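Local coordinates for uncharacterized protein (Treponema denticola ATCC 35404, PDB 6QNM) that probably binds dioxygen at a di-iron centre held in a metallo-beta-lactamase-like domain of the ODP family, at residues D71-I76 with T96-Y101; T180-F185 with A227-E232. All coordinates share one frame; numbering follows the deposited sequence.

Contact 1: residues D71-I76 with T96-Y101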
# COMPACT_ATOMS: atom_id res chain seq x y z
N ASP A 71 -11.24 -26.04 -6.39
CA ASP A 71 -12.54 -25.92 -7.03
C ASP A 71 -13.57 -25.21 -6.15
O ASP A 71 -14.37 -24.41 -6.63
CB ASP A 71 -13.08 -27.32 -7.36
CG ASP A 71 -13.02 -27.64 -8.83
OD1 ASP A 71 -12.33 -26.91 -9.57
OD2 ASP A 71 -13.65 -28.64 -9.24
N LYS A 72 -13.55 -25.52 -4.86
CA LYS A 72 -14.62 -25.14 -3.95
C LYS A 72 -14.28 -23.92 -3.11
O LYS A 72 -14.98 -23.63 -2.14
CB LYS A 72 -14.97 -26.33 -3.06
CG LYS A 72 -15.16 -27.61 -3.87
CD LYS A 72 -15.88 -28.70 -3.11
CE LYS A 72 -16.02 -29.95 -3.98
NZ LYS A 72 -16.99 -30.94 -3.42
N ILE A 73 -13.23 -23.18 -3.47
CA ILE A 73 -12.95 -21.92 -2.80
C ILE A 73 -13.83 -20.86 -3.47
O ILE A 73 -13.63 -20.52 -4.63
CB ILE A 73 -11.47 -21.55 -2.88
CG1 ILE A 73 -10.63 -22.55 -2.08
CG2 ILE A 73 -11.26 -20.14 -2.36
CD1 ILE A 73 -9.15 -22.42 -2.31
N ASP A 74 -14.82 -20.35 -2.72
CA ASP A 74 -15.80 -19.41 -3.25
C ASP A 74 -15.47 -17.96 -2.96
O ASP A 74 -16.01 -17.07 -3.63
CB ASP A 74 -17.19 -19.71 -2.68
CG ASP A 74 -17.65 -21.12 -2.94
OD1 ASP A 74 -17.22 -21.71 -3.96
OD2 ASP A 74 -18.44 -21.65 -2.13
N THR A 75 -14.63 -17.69 -1.97
CA THR A 75 -14.43 -16.34 -1.47
C THR A 75 -12.96 -16.11 -1.18
O THR A 75 -12.30 -16.96 -0.57
CB THR A 75 -15.26 -16.11 -0.21
OG1 THR A 75 -16.65 -16.18 -0.53
CG2 THR A 75 -14.95 -14.75 0.41
N ILE A 76 -12.44 -14.97 -1.62
CA ILE A 76 -11.10 -14.52 -1.27
C ILE A 76 -11.25 -13.17 -0.57
O ILE A 76 -11.93 -12.27 -1.08
CB ILE A 76 -10.18 -14.40 -2.50
CG1 ILE A 76 -9.89 -15.77 -3.09
CG2 ILE A 76 -8.89 -13.68 -2.13
CD1 ILE A 76 -9.08 -15.71 -4.38
N THR A 96 -9.37 -20.74 -9.03
CA THR A 96 -10.61 -20.62 -8.28
C THR A 96 -11.60 -19.82 -9.12
O THR A 96 -11.23 -19.04 -9.98
CB THR A 96 -10.40 -19.90 -6.94
OG1 THR A 96 -10.25 -18.49 -7.17
CG2 THR A 96 -9.13 -20.42 -6.24
N LYS A 97 -12.86 -20.03 -8.83
CA LYS A 97 -13.94 -19.24 -9.38
C LYS A 97 -14.48 -18.28 -8.32
O LYS A 97 -15.67 -17.91 -8.32
CB LYS A 97 -15.04 -20.11 -9.97
CG LYS A 97 -14.98 -20.22 -11.47
CD LYS A 97 -16.28 -20.79 -12.01
CE LYS A 97 -16.01 -21.90 -13.03
NZ LYS A 97 -17.24 -22.61 -13.54
N ALA A 98 -13.61 -17.88 -7.39
CA ALA A 98 -14.01 -17.19 -6.18
C ALA A 98 -14.28 -15.71 -6.41
O ALA A 98 -13.73 -15.07 -7.32
CB ALA A 98 -12.93 -17.32 -5.11
N LYS A 99 -15.16 -15.16 -5.58
CA LYS A 99 -15.34 -13.72 -5.44
C LYS A 99 -14.24 -13.13 -4.56
O LYS A 99 -13.76 -13.78 -3.63
CB LYS A 99 -16.70 -13.39 -4.81
CG LYS A 99 -17.88 -14.10 -5.46
CD LYS A 99 -18.99 -14.35 -4.43
CE LYS A 99 -18.71 -15.58 -3.59
NZ LYS A 99 -19.25 -15.44 -2.20
N ILE A 100 -13.84 -11.90 -4.87
CA ILE A 100 -12.81 -11.20 -4.11
C ILE A 100 -13.47 -10.06 -3.36
O ILE A 100 -14.11 -9.19 -3.98
CB ILE A 100 -11.69 -10.69 -5.03
CG1 ILE A 100 -10.91 -11.86 -5.63
CG2 ILE A 100 -10.77 -9.76 -4.27
CD1 ILE A 100 -9.69 -11.43 -6.41
N TYR A 101 -13.34 -10.06 -2.04
CA TYR A 101 -13.83 -8.97 -1.21
C TYR A 101 -12.65 -8.09 -0.83
O TYR A 101 -11.64 -8.58 -0.30
CB TYR A 101 -14.52 -9.48 0.05
CG TYR A 101 -15.85 -10.18 -0.19
CD1 TYR A 101 -15.89 -11.50 -0.60
CD2 TYR A 101 -17.05 -9.51 0.02
CE1 TYR A 101 -17.10 -12.15 -0.81
CE2 TYR A 101 -18.26 -10.15 -0.19
CZ TYR A 101 -18.28 -11.47 -0.60
OH TYR A 101 -19.47 -12.12 -0.82
O HOH W 1 -14.89 -21.94 -6.79
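The two parallel strands of a beta-alpha-beta unit, 73-77 and 99-103 with helix 89-95 between them, meet here along their first residues and the turns that lead into them. Three backbone bonds knit them: Lys99 N to Asp74 O at 2.9 Å, Ile76 N to Lys99 O at 2.7 Å and Tyr101 N to Ile76 O at 2.8 Å. The bridges pair Thr75 with Lys99 and Ile76 with Ile100 in parallel register. Just ahead of them a water bridges Asp71 O and Ile73 O and reaches Lys97 N weakly.

On one face of the sheet Thr75 works with both branches. Its OG1 accepts a hydrogen bond from Lys99 NZ at 3.2 Å, the lysine chain bending at both chi3 (-81°) and chi4 to bring NZ back toward strand 73-77. A Thr75 chi1 of -65° splits the branches, sending OG1 to the lysine and Thr75 CG2 to within 3.5 Å of Tyr101 CD1 in an oblique approach to the ring. On the opposite face Ile76 does the packing: CG1 rests 4.0 Å from Ala98 CB, and Ile76 CB meets Ile100 CG1 at 4.1 Å. Both isoleucines also pack against helix 89-95, which covers this face. Asp74 turns its carboxylate to Arg45 in a salt bridge. A helix laid over two adjacent parallel strands in this way is the classic beta-alpha-beta crossover, a recurring element of the metallo-beta-lactamase alpha-beta/beta-alpha sandwich.

Contact 2: residues T180-F185 with A227-E232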
# COMPACT_ATOMS: atom_id res chain seq x y z
N THR A 180 2.54 -22.07 17.75
CA THR A 180 1.36 -21.50 17.11
C THR A 180 0.94 -20.20 17.78
O THR A 180 0.61 -19.22 17.11
CB THR A 180 0.21 -22.51 17.13
OG1 THR A 180 0.59 -23.71 16.45
CG2 THR A 180 -1.04 -21.92 16.46
N PHE A 181 0.96 -20.17 19.11
CA PHE A 181 0.40 -19.08 19.90
C PHE A 181 1.48 -18.32 20.66
O PHE A 181 2.52 -18.87 21.04
CB PHE A 181 -0.63 -19.62 20.90
CG PHE A 181 -1.77 -20.35 20.26
CD1 PHE A 181 -2.79 -19.65 19.64
CD2 PHE A 181 -1.82 -21.73 20.28
CE1 PHE A 181 -3.85 -20.31 19.04
CE2 PHE A 181 -2.87 -22.40 19.68
CZ PHE A 181 -3.89 -21.69 19.07
N VAL A 182 1.21 -17.03 20.88
CA VAL A 182 2.06 -16.19 21.72
C VAL A 182 2.01 -16.68 23.16
O VAL A 182 0.93 -16.89 23.72
CB VAL A 182 1.63 -14.72 21.63
CG1 VAL A 182 2.40 -13.86 22.63
CG2 VAL A 182 1.81 -14.18 20.22
N GLU A 183 3.19 -16.88 23.77
CA GLU A 183 3.26 -17.38 25.13
C GLU A 183 3.70 -16.34 26.15
O GLU A 183 3.42 -16.51 27.34
CB GLU A 183 4.22 -18.57 25.21
CG GLU A 183 3.94 -19.68 24.21
CD GLU A 183 4.72 -20.94 24.52
OE1 GLU A 183 5.96 -20.86 24.64
OE2 GLU A 183 4.09 -22.01 24.64
N ASP A 184 4.38 -15.28 25.72
CA ASP A 184 4.86 -14.24 26.63
C ASP A 184 4.81 -12.92 25.88
O ASP A 184 5.62 -12.70 24.98
CB ASP A 184 6.28 -14.55 27.12
CG ASP A 184 6.73 -13.62 28.23
OD1 ASP A 184 6.54 -12.39 28.11
OD2 ASP A 184 7.28 -14.12 29.23
N PHE A 185 3.86 -12.05 26.25
CA PHE A 185 3.66 -10.83 25.47
C PHE A 185 4.89 -9.94 25.51
O PHE A 185 5.31 -9.41 24.47
CB PHE A 185 2.44 -10.06 25.94
CG PHE A 185 2.10 -8.89 25.06
CD1 PHE A 185 1.43 -9.08 23.87
CD2 PHE A 185 2.51 -7.61 25.40
CE1 PHE A 185 1.14 -8.02 23.04
CE2 PHE A 185 2.22 -6.53 24.58
CZ PHE A 185 1.53 -6.74 23.39
N ALA A 227 3.04 -15.26 15.65
CA ALA A 227 2.21 -16.11 16.48
C ALA A 227 0.86 -15.45 16.78
O ALA A 227 0.69 -14.23 16.70
CB ALA A 227 2.93 -16.46 17.78
N ILE A 228 -0.11 -16.30 17.14
CA ILE A 228 -1.50 -15.90 17.35
C ILE A 228 -1.72 -15.56 18.82
O ILE A 228 -1.19 -16.23 19.71
CB ILE A 228 -2.44 -17.02 16.88
CG1 ILE A 228 -2.29 -17.25 15.37
CG2 ILE A 228 -3.89 -16.74 17.25
CD1 ILE A 228 -2.66 -18.65 14.93
N TYR A 229 -2.52 -14.52 19.06
CA TYR A 229 -2.89 -14.12 20.41
C TYR A 229 -4.13 -14.89 20.86
O TYR A 229 -5.15 -14.88 20.17
CB TYR A 229 -3.15 -12.62 20.48
CG TYR A 229 -2.03 -11.79 19.89
CD1 TYR A 229 -0.93 -11.43 20.66
CD2 TYR A 229 -2.06 -11.37 18.57
CE1 TYR A 229 0.10 -10.67 20.13
CE2 TYR A 229 -1.04 -10.61 18.03
CZ TYR A 229 0.04 -10.27 18.81
OH TYR A 229 1.07 -9.52 18.28
N LYS A 230 -4.03 -15.54 22.02
CA LYS A 230 -5.12 -16.33 22.57
C LYS A 230 -5.11 -16.17 24.09
O LYS A 230 -4.12 -15.73 24.68
CB LYS A 230 -4.96 -17.81 22.17
CG LYS A 230 -6.09 -18.75 22.56
CD LYS A 230 -5.78 -20.16 22.07
CE LYS A 230 -5.12 -21.00 23.15
NZ LYS A 230 -6.12 -21.61 24.07
N ASP A 231 -6.24 -16.51 24.71
CA ASP A 231 -6.40 -16.45 26.17
C ASP A 231 -6.05 -15.04 26.63
O ASP A 231 -6.59 -14.07 26.08
CB ASP A 231 -5.59 -17.57 26.83
CG ASP A 231 -5.97 -18.94 26.33
OD1 ASP A 231 -7.19 -19.22 26.20
OD2 ASP A 231 -5.06 -19.76 26.08
N GLU A 232 -5.17 -14.88 27.63
CA GLU A 232 -4.83 -13.57 28.16
C GLU A 232 -4.10 -12.70 27.15
O GLU A 232 -4.14 -11.47 27.27
CB GLU A 232 -3.98 -13.72 29.42
CG GLU A 232 -4.55 -14.68 30.46
CD GLU A 232 -4.28 -16.14 30.13
OE1 GLU A 232 -3.33 -16.42 29.36
OE2 GLU A 232 -5.03 -17.00 30.63
O HOH W 2 -1.58 -16.64 22.90
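Two backbone hydrogen bonds, Ile228 N to Thr180 O at 3.0 Å and Val182 N to Ile228 O at 2.8 Å, form a single beta bridge between Phe181 and Ile228. It fastens the loop before helix 185-199 to the chain around the short, weakly bonded strand 229-230, outermost in this chain's second sheet of a metallo-beta-lactamase-like sandwich. A water lies between Val182 O and Lys230 N, accepting from the latter.

Side chains pack on both flanks of this bridge. Val182 CG2, beside its own backbone N because CG1 takes the anti position (chi1 173°), presses on Ala227 CB at 3.5 Å and reaches Tyr229 CE1 at 3.9 Å. Next to it the Phe185 ring turns an edge to Tyr229 CE1, and the hydroxyl of that tyrosine bonds to Gly169 O. On the other flank the Phe181 ring is sandwiched: Thr180 CG2 sits over the centre of one face and the Lys230 chain crosses the opposite one. Ile228 O lies at the ring's edge. Lys230 bends at chi3 (95°) and chi4, placing NZ 2.9 Å from Asp231 OD2 in a salt bridge, while its CD makes a CH-pi contact 3.9 Å from the centroid of the Phe181 ring.

Followed from the N terminus, the chain first closes contact 1, where 96-101 returns beside 71-76 after an excursion of 19 residues that includes helix 89-95. Contact 2 opens only much later: from 180-185 the chain runs through helices 185-199 and 203-215 and strand 220-223 before 227-232 comes back, a loop of 41 residues. The two closures are thus in series, neither nested nor crossed. Contact 1 joins neighbouring strands inside the larger mixed sheet, whereas contact 2 ties a connecting loop to the edge of the six-stranded one. Their centres stand 30 Å apart on opposite sides of the chain's centre, with nearest atoms about 18 Å apart.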